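Local coordinates for anthrone oxidase-like protein (Streptomyces ambofaciens, PDB 5F9P) that catalyses the oxidative opening of ring B, a carbon-carbon bond cleavage, in atypical angucycline biosynthesis, at residues R94-E99 against F125-V130; D136-A141 against A172-Y177. One frame throughout, in Å; residues are numbered along the deposited sequence.

Contact 1. Residues R94-E99 against F125-V130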
ATOM      1  N   ARG A  94      -0.338   1.152 -11.504  1.00 11.82           N
ATOM      2  CA  ARG A  94       0.805   1.887 -10.978  1.00 14.02           C
ATOM      3  C   ARG A  94       1.657   0.951 -10.137  1.00 16.35           C
ATOM      4  O   ARG A  94       1.184   0.393  -9.143  1.00 14.84           O
ATOM      5  CB  ARG A  94       0.361   3.085 -10.134  1.00 12.14           C
ATOM      6  CG  ARG A  94      -0.026   4.316 -10.951  1.00 20.89           C
ATOM      7  CD  ARG A  94      -1.488   4.637 -10.799  1.00 25.25           C
ATOM      8  NE  ARG A  94      -1.694   5.962 -10.221  1.00 33.54           N
ATOM      9  CZ  ARG A  94      -2.848   6.392  -9.715  1.00 35.03           C
ATOM     10  NH1 ARG A  94      -3.914   5.591  -9.689  1.00 28.88           N
ATOM     11  NH2 ARG A  94      -2.929   7.620  -9.213  1.00 33.08           N
ATOM     12  N   LEU A  95       2.908   0.769 -10.550  1.00 13.34           N
ATOM     13  CA  LEU A  95       3.818  -0.109  -9.833  1.00 14.57           C
ATOM     14  C   LEU A  95       4.856   0.777  -9.187  1.00 15.04           C
ATOM     15  O   LEU A  95       5.727   1.336  -9.874  1.00 13.57           O
ATOM     16  CB  LEU A  95       4.486  -1.109 -10.783  1.00 12.68           C
ATOM     17  CG  LEU A  95       3.639  -1.815 -11.843  1.00 13.44           C
ATOM     18  CD1 LEU A  95       4.557  -2.651 -12.730  1.00 15.99           C
ATOM     19  CD2 LEU A  95       2.540  -2.687 -11.239  1.00 11.34           C
HETATM   20  N   MSE A  96       4.770   0.900  -7.866  1.00 13.50           N
HETATM   21  CA  MSE A  96       5.483   1.951  -7.157  1.00 11.88           C
HETATM   22  C   MSE A  96       6.566   1.418  -6.229  1.00 14.16           C
HETATM   23  O   MSE A  96       6.303   0.571  -5.384  1.00 12.21           O
HETATM   24  CB  MSE A  96       4.482   2.792  -6.367  1.00 11.93           C
HETATM   25  CG  MSE A  96       3.541   3.626  -7.239  1.00 14.50           C
HETATM   26 SE   MSE A  96       2.067   4.358  -6.191  0.84 17.45          SE
HETATM   27  CE  MSE A  96       1.154   2.658  -5.795  1.00 11.76           C
ATOM     28  N   GLN A  97       7.783   1.930  -6.378  1.00 11.75           N
ATOM     29  CA  GLN A  97       8.891   1.497  -5.538  1.00 11.80           C
ATOM     30  C   GLN A  97       9.136   2.527  -4.447  1.00 13.14           C
ATOM     31  O   GLN A  97       9.241   3.721  -4.728  1.00 14.18           O
ATOM     32  CB  GLN A  97      10.156   1.286  -6.384  1.00 12.93           C
ATOM     33  CG  GLN A  97       9.928   0.377  -7.591  1.00 15.97           C
ATOM     34  CD  GLN A  97      11.150   0.278  -8.497  1.00 15.57           C
ATOM     35  OE1 GLN A  97      12.280   0.302  -8.027  1.00 16.18           O
ATOM     36  NE2 GLN A  97      10.920   0.167  -9.798  1.00 14.90           N
ATOM     37  N   ASN A  98       9.238   2.062  -3.205  1.00 11.94           N
ATOM     38  CA  ASN A  98       9.278   2.944  -2.050  1.00 11.33           C
ATOM     39  C   ASN A  98      10.280   2.509  -1.011  1.00 14.25           C
ATOM     40  O   ASN A  98      10.726   1.360  -0.992  1.00 16.21           O
ATOM     41  CB  ASN A  98       7.913   2.951  -1.347  1.00 15.07           C
ATOM     42  CG  ASN A  98       6.767   3.010  -2.315  1.00 15.60           C
ATOM     43  OD1 ASN A  98       6.319   4.091  -2.698  1.00 15.45           O
ATOM     44  ND2 ASN A  98       6.295   1.843  -2.740  1.00 14.26           N
ATOM     45  N   GLU A  99      10.600   3.430  -0.114  1.00 15.39           N
ATOM     46  CA  GLU A  99      11.264   3.074   1.125  1.00 17.47           C
ATOM     47  C   GLU A  99      10.346   3.490   2.263  1.00 16.31           C
ATOM     48  O   GLU A  99       9.519   4.393   2.111  1.00 13.91           O
ATOM     49  CB  GLU A  99      12.633   3.741   1.238  1.00 15.40           C
ATOM     50  CG  GLU A  99      12.596   5.234   1.393  1.00 23.86           C
ATOM     51  CD  GLU A  99      13.996   5.853   1.328  1.00 35.63           C
ATOM     52  OE1 GLU A  99      14.122   7.072   1.564  1.00 37.24           O
ATOM     53  OE2 GLU A  99      14.968   5.116   1.036  1.00 39.44           O
ATOM     54  N   PHE A 125      -5.623   3.618   2.342  1.00 12.69           N
ATOM     55  CA  PHE A 125      -4.488   3.885   1.463  1.00 12.35           C
ATOM     56  C   PHE A 125      -4.665   5.192   0.681  1.00 13.65           C
ATOM     57  O   PHE A 125      -5.741   5.464   0.147  1.00 12.58           O
ATOM     58  CB  PHE A 125      -4.333   2.711   0.487  1.00 10.94           C
ATOM     59  CG  PHE A 125      -3.296   2.920  -0.566  1.00 10.35           C
ATOM     60  CD1 PHE A 125      -1.951   2.812  -0.264  1.00 12.01           C
ATOM     61  CD2 PHE A 125      -3.666   3.215  -1.867  1.00 12.39           C
ATOM     62  CE1 PHE A 125      -0.995   2.996  -1.240  1.00 15.74           C
ATOM     63  CE2 PHE A 125      -2.720   3.396  -2.839  1.00 13.38           C
ATOM     64  CZ  PHE A 125      -1.375   3.294  -2.528  1.00 14.32           C
ATOM     65  N   THR A 126      -3.603   5.994   0.628  1.00 11.11           N
ATOM     66  CA  THR A 126      -3.570   7.193  -0.200  1.00 11.10           C
ATOM     67  C   THR A 126      -2.179   7.380  -0.772  1.00 11.99           C
ATOM     68  O   THR A 126      -1.187   7.313  -0.045  1.00  9.97           O
ATOM     69  CB  THR A 126      -3.930   8.478   0.594  1.00 12.28           C
ATOM     70  OG1 THR A 126      -5.227   8.338   1.181  1.00 14.36           O
ATOM     71  CG2 THR A 126      -3.938   9.690  -0.337  1.00 11.76           C
ATOM     72  N   VAL A 127      -2.106   7.616  -2.073  1.00 12.61           N
ATOM     73  CA  VAL A 127      -0.850   8.029  -2.691  1.00 11.63           C
ATOM     74  C   VAL A 127      -0.990   9.492  -3.076  1.00 14.16           C
ATOM     75  O   VAL A 127      -1.916   9.858  -3.820  1.00 12.24           O
ATOM     76  CB  VAL A 127      -0.490   7.174  -3.924  1.00 11.77           C
ATOM     77  CG1 VAL A 127      -1.680   7.030  -4.841  1.00 17.03           C
ATOM     78  CG2 VAL A 127       0.694   7.786  -4.674  1.00 10.13           C
ATOM     79  N   PHE A 128      -0.098  10.326  -2.537  1.00  8.50           N
ATOM     80  CA  PHE A 128      -0.115  11.769  -2.803  1.00 11.29           C
ATOM     81  C   PHE A 128       0.988  12.132  -3.778  1.00 10.67           C
ATOM     82  O   PHE A 128       2.172  11.948  -3.471  1.00 11.71           O
ATOM     83  CB  PHE A 128       0.166  12.589  -1.540  1.00  9.56           C
ATOM     84  CG  PHE A 128      -0.720  12.270  -0.354  1.00 11.79           C
ATOM     85  CD1 PHE A 128      -0.413  11.228   0.497  1.00 10.20           C
ATOM     86  CD2 PHE A 128      -1.811  13.067  -0.054  1.00 12.26           C
ATOM     87  CE1 PHE A 128      -1.205  10.952   1.607  1.00 11.21           C
ATOM     88  CE2 PHE A 128      -2.603  12.801   1.045  1.00 14.92           C
ATOM     89  CZ  PHE A 128      -2.296  11.742   1.887  1.00 11.89           C
ATOM     90  N   PRO A 129       0.622  12.656  -4.956  1.00 11.64           N
ATOM     91  CA  PRO A 129       1.677  13.291  -5.754  1.00 12.83           C
ATOM     92  C   PRO A 129       2.052  14.592  -5.043  1.00 10.77           C
ATOM     93  O   PRO A 129       1.160  15.317  -4.601  1.00 11.59           O
ATOM     94  CB  PRO A 129       0.989  13.573  -7.099  1.00 11.17           C
ATOM     95  CG  PRO A 129      -0.454  13.674  -6.769  1.00 14.65           C
ATOM     96  CD  PRO A 129      -0.703  12.761  -5.587  1.00 14.75           C
ATOM     97  N   VAL A 130       3.343  14.868  -4.907  1.00 12.95           N
ATOM     98  CA  VAL A 130       3.791  16.082  -4.221  1.00 12.22           C
ATOM     99  C   VAL A 130       4.810  16.833  -5.065  1.00 14.51           C
ATOM    100  O   VAL A 130       5.367  16.291  -6.019  1.00 13.94           O
ATOM    101  CB  VAL A 130       4.436  15.748  -2.860  1.00 14.79           C
ATOM    102  CG1 VAL A 130       3.404  15.091  -1.922  1.00 13.78           C
ATOM    103  CG2 VAL A 130       5.623  14.847  -3.068  1.00 12.56           C
TER
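The selenomethionine side chain of Met96 reaches across to Phe125 and Val127, spanning two backbones whose nearest CA atoms, those of Met96 and Val127, are 9.8 Å apart. Its CG stands beside the backbone N and anti to the carbonyl carbon, and the chain then runs extended before bending at chi3 (-68°). That last bend separates its two contacts. SE lies 4.0 Å from Val127 CG2. The terminal methyl turns to Phe125 instead: CE approaches the edge of the ring, close to its plane, at 4.2 Å from CZ. Phe125 comes to meet it from the opposite direction, with CG anti to the backbone N (chi1 174°). Only apolar atoms meet here, at ordinary van der Waals distances, and all three residues are buried. Leu15 and Ala166 also touch Met96, while Leu13, Ile175 and Tyr221 pack on Phe125. Strands 92-105 and 122-130 are not neighbours in the sheet, since strands 155-167 and 172-180 lie between them. Side chains meeting in this way across the interior are typical of a closed beta barrel, here an eight-stranded one closed within a single chain, consistent with the dimeric alpha-beta barrel clan to which the family covering strand 122-130 belongs.

Contact 2. Residues D136-A141 against A172-Y177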
ATOM      1  N   ASP A 136       9.850  16.295   1.412  1.00 18.10           N
ATOM      2  CA  ASP A 136      10.271  16.058   2.793  1.00 18.54           C
ATOM      3  C   ASP A 136       9.266  16.630   3.777  1.00 16.05           C
ATOM      4  O   ASP A 136       9.039  16.081   4.855  1.00 18.23           O
ATOM      5  CB  ASP A 136      11.648  16.654   3.073  1.00 23.42           C
ATOM      6  CG  ASP A 136      12.759  15.896   2.394  1.00 27.94           C
ATOM      7  OD1 ASP A 136      12.607  14.677   2.152  1.00 29.06           O
ATOM      8  OD2 ASP A 136      13.795  16.528   2.102  1.00 37.94           O
ATOM      9  N   GLU A 137       8.671  17.749   3.402  1.00 17.03           N
ATOM     10  CA  GLU A 137       7.639  18.362   4.210  1.00 17.45           C
ATOM     11  C   GLU A 137       6.446  17.401   4.357  1.00 15.85           C
ATOM     12  O   GLU A 137       5.943  17.169   5.460  1.00 16.97           O
ATOM     13  CB  GLU A 137       7.208  19.677   3.553  1.00 18.11           C
ATOM     14  CG  GLU A 137       5.954  20.306   4.137  1.00 19.70           C
ATOM     15  CD  GLU A 137       6.186  20.930   5.500  1.00 24.53           C
ATOM     16  OE1 GLU A 137       7.305  20.776   6.047  1.00 27.41           O
ATOM     17  OE2 GLU A 137       5.250  21.583   6.011  1.00 18.76           O
ATOM     18  N   ALA A 138       5.997  16.850   3.237  1.00 14.10           N
ATOM     19  CA  ALA A 138       4.900  15.884   3.237  1.00 12.81           C
ATOM     20  C   ALA A 138       5.196  14.691   4.145  1.00 12.02           C
ATOM     21  O   ALA A 138       4.342  14.249   4.902  1.00  9.39           O
ATOM     22  CB  ALA A 138       4.623  15.402   1.812  1.00 11.68           C
ATOM     23  N   LEU A 139       6.410  14.159   4.038  1.00 12.33           N
ATOM     24  CA  LEU A 139       6.808  12.997   4.816  1.00 11.85           C
ATOM     25  C   LEU A 139       6.810  13.313   6.306  1.00 13.04           C
ATOM     26  O   LEU A 139       6.350  12.522   7.127  1.00 11.89           O
ATOM     27  CB  LEU A 139       8.199  12.535   4.383  1.00 10.36           C
ATOM     28  CG  LEU A 139       8.306  11.903   2.996  1.00 12.54           C
ATOM     29  CD1 LEU A 139       9.774  11.689   2.620  1.00 17.43           C
ATOM     30  CD2 LEU A 139       7.555  10.574   2.992  1.00 13.91           C
ATOM     31  N   ASP A 140       7.359  14.471   6.656  1.00 15.02           N
ATOM     32  CA  ASP A 140       7.374  14.885   8.050  1.00 14.16           C
ATOM     33  C   ASP A 140       5.964  15.077   8.589  1.00 13.31           C
ATOM     34  O   ASP A 140       5.656  14.638   9.695  1.00 13.70           O
ATOM     35  CB  ASP A 140       8.179  16.163   8.238  1.00 14.26           C
ATOM     36  CG  ASP A 140       8.431  16.458   9.692  1.00 20.07           C
ATOM     37  OD1 ASP A 140       9.258  15.738  10.302  1.00 20.63           O
ATOM     38  OD2 ASP A 140       7.798  17.392  10.230  1.00 20.86           O
ATOM     39  N   ALA A 141       5.109  15.728   7.805  1.00 13.22           N
ATOM     40  CA  ALA A 141       3.732  15.976   8.224  1.00 13.21           C
ATOM     41  C   ALA A 141       2.944  14.692   8.439  1.00 13.48           C
ATOM     42  O   ALA A 141       2.194  14.581   9.421  1.00 13.41           O
ATOM     43  CB  ALA A 141       2.996  16.876   7.213  1.00 11.18           C
ATOM     44  N   ALA A 172       7.279  13.221  -8.034  1.00 15.83           N
ATOM     45  CA  ALA A 172       7.490  12.784  -6.663  1.00 16.62           C
ATOM     46  C   ALA A 172       6.172  12.327  -6.050  1.00 14.59           C
ATOM     47  O   ALA A 172       5.109  12.840  -6.394  1.00 13.05           O
ATOM     48  CB  ALA A 172       8.094  13.905  -5.842  1.00 15.09           C
ATOM     49  N   PHE A 173       6.242  11.371  -5.129  1.00 13.11           N
ATOM     50  CA  PHE A 173       5.032  10.920  -4.457  1.00 13.47           C
ATOM     51  C   PHE A 173       5.332  10.331  -3.080  1.00 12.67           C
ATOM     52  O   PHE A 173       6.449   9.889  -2.806  1.00 15.70           O
ATOM     53  CB  PHE A 173       4.267   9.914  -5.333  1.00 10.33           C
ATOM     54  CG  PHE A 173       4.986   8.619  -5.531  1.00 11.23           C
ATOM     55  CD1 PHE A 173       5.969   8.495  -6.508  1.00 14.34           C
ATOM     56  CD2 PHE A 173       4.683   7.523  -4.745  1.00 12.08           C
ATOM     57  CE1 PHE A 173       6.642   7.289  -6.697  1.00 15.22           C
ATOM     58  CE2 PHE A 173       5.346   6.313  -4.922  1.00 15.25           C
ATOM     59  CZ  PHE A 173       6.329   6.195  -5.895  1.00 12.43           C
ATOM     60  N   VAL A 174       4.336  10.356  -2.200  1.00 12.08           N
ATOM     61  CA  VAL A 174       4.465   9.716  -0.895  1.00 11.94           C
ATOM     62  C   VAL A 174       3.184   8.961  -0.647  1.00 11.73           C
ATOM     63  O   VAL A 174       2.181   9.186  -1.327  1.00 12.41           O
ATOM     64  CB  VAL A 174       4.697  10.702   0.251  1.00 12.13           C
ATOM     65  CG1 VAL A 174       5.945  11.519  -0.001  1.00 12.83           C
ATOM     66  CG2 VAL A 174       3.487  11.603   0.429  1.00  9.70           C
ATOM     67  N   ILE A 175       3.215   8.054   0.320  1.00 10.00           N
ATOM     68  CA  ILE A 175       2.078   7.176   0.532  1.00 11.26           C
ATOM     69  C   ILE A 175       1.775   7.079   1.999  1.00 12.19           C
ATOM     70  O   ILE A 175       2.686   7.012   2.832  1.00 12.45           O
ATOM     71  CB  ILE A 175       2.352   5.753  -0.024  1.00 12.40           C
ATOM     72  CG1 ILE A 175       2.257   5.767  -1.547  1.00 12.70           C
ATOM     73  CG2 ILE A 175       1.377   4.728   0.586  1.00 10.54           C
ATOM     74  CD1 ILE A 175       2.771   4.504  -2.203  1.00 15.47           C
ATOM     75  N   SER A 176       0.482   7.095   2.303  1.00  9.64           N
ATOM     76  CA  SER A 176      -0.014   6.884   3.647  1.00 11.93           C
ATOM     77  C   SER A 176      -0.747   5.544   3.674  1.00  9.54           C
ATOM     78  O   SER A 176      -1.686   5.341   2.903  1.00 10.75           O
ATOM     79  CB  SER A 176      -1.007   7.999   3.999  1.00 10.07           C
ATOM     80  OG  SER A 176      -1.603   7.746   5.255  1.00 11.13           O
ATOM     81  N   TYR A 177      -0.337   4.641   4.555  1.00 10.95           N
ATOM     82  CA  TYR A 177      -0.963   3.314   4.641  1.00  8.95           C
ATOM     83  C   TYR A 177      -1.281   3.053   6.111  1.00 10.09           C
ATOM     84  O   TYR A 177      -0.371   2.923   6.924  1.00 10.21           O
ATOM     85  CB  TYR A 177       0.006   2.257   4.086  1.00 11.71           C
ATOM     86  CG  TYR A 177      -0.444   0.809   4.167  1.00 12.29           C
ATOM     87  CD1 TYR A 177      -0.320   0.085   5.343  1.00 11.48           C
ATOM     88  CD2 TYR A 177      -0.971   0.160   3.050  1.00 10.62           C
ATOM     89  CE1 TYR A 177      -0.720  -1.252   5.413  1.00 11.47           C
ATOM     90  CE2 TYR A 177      -1.369  -1.162   3.107  1.00 10.98           C
ATOM     91  CZ  TYR A 177      -1.241  -1.867   4.288  1.00 11.26           C
ATOM     92  OH  TYR A 177      -1.639  -3.191   4.335  1.00 11.20           O
TER
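No flat group takes part, on a face or at an edge, where Leu139 and Ala138 of the helix meet Val174 of the strand; the contact is made by aliphatic branches alone. Val174 splits its two methyls between the two helix residues. CG1 takes the closer contact, 3.5 Å from Leu139 CD2, with Leu139 CG a little further off at 3.8 Å. CG2, which sits between the valine's backbone N and carbonyl carbon, faces the methyl of Ala138, and the CG2 to CB distance is 4.2 Å. Leu139 does not aim its CB straight at the strand. Its CG stands beside the backbone N (chi1 -70°) and chi2 is extended, which brings CD2 over to the valine. Helix and strand come within 7.0 Å between the CA atoms of Leu139 and Val174. Gln135 and Leu142 of the same helix also touch Val174. Leu139 reaches further, onto Val160 and Lys162 of strand 155-167 and Ala101 of strand 92-105, so this one residue links the helix to the outer side of strands 172-180, 155-167 and 92-105, which follow one another in the barrel. Glu137 and Asp140 make salt bridges to Arg207, tying this helix to helix 199-211.

Contacts 1 and 2 sit on the two sides of the barrel wall, with centres about 9 Å apart. The wall itself joins them, because strands 122-130 and 172-180 are antiparallel neighbours: Phe128 N lies 2.8 Å from Val174 O and Thr126 O lies 2.9 Å from Ser176 N, both probable hydrogen bonds. Val174 faces the outer helix of contact 2, whereas Ile175 and Phe173 turn to the interior used by contact 1. There Ile175 CG2 packs 3.5 Å from Phe125 CE1, and Phe173 CE2 is 3.3 Å from Asn98 OD1. Ser176 also hydrogen-bonds a glycerol, probably from the crystallisation liquor, which by itself marks no substrate site.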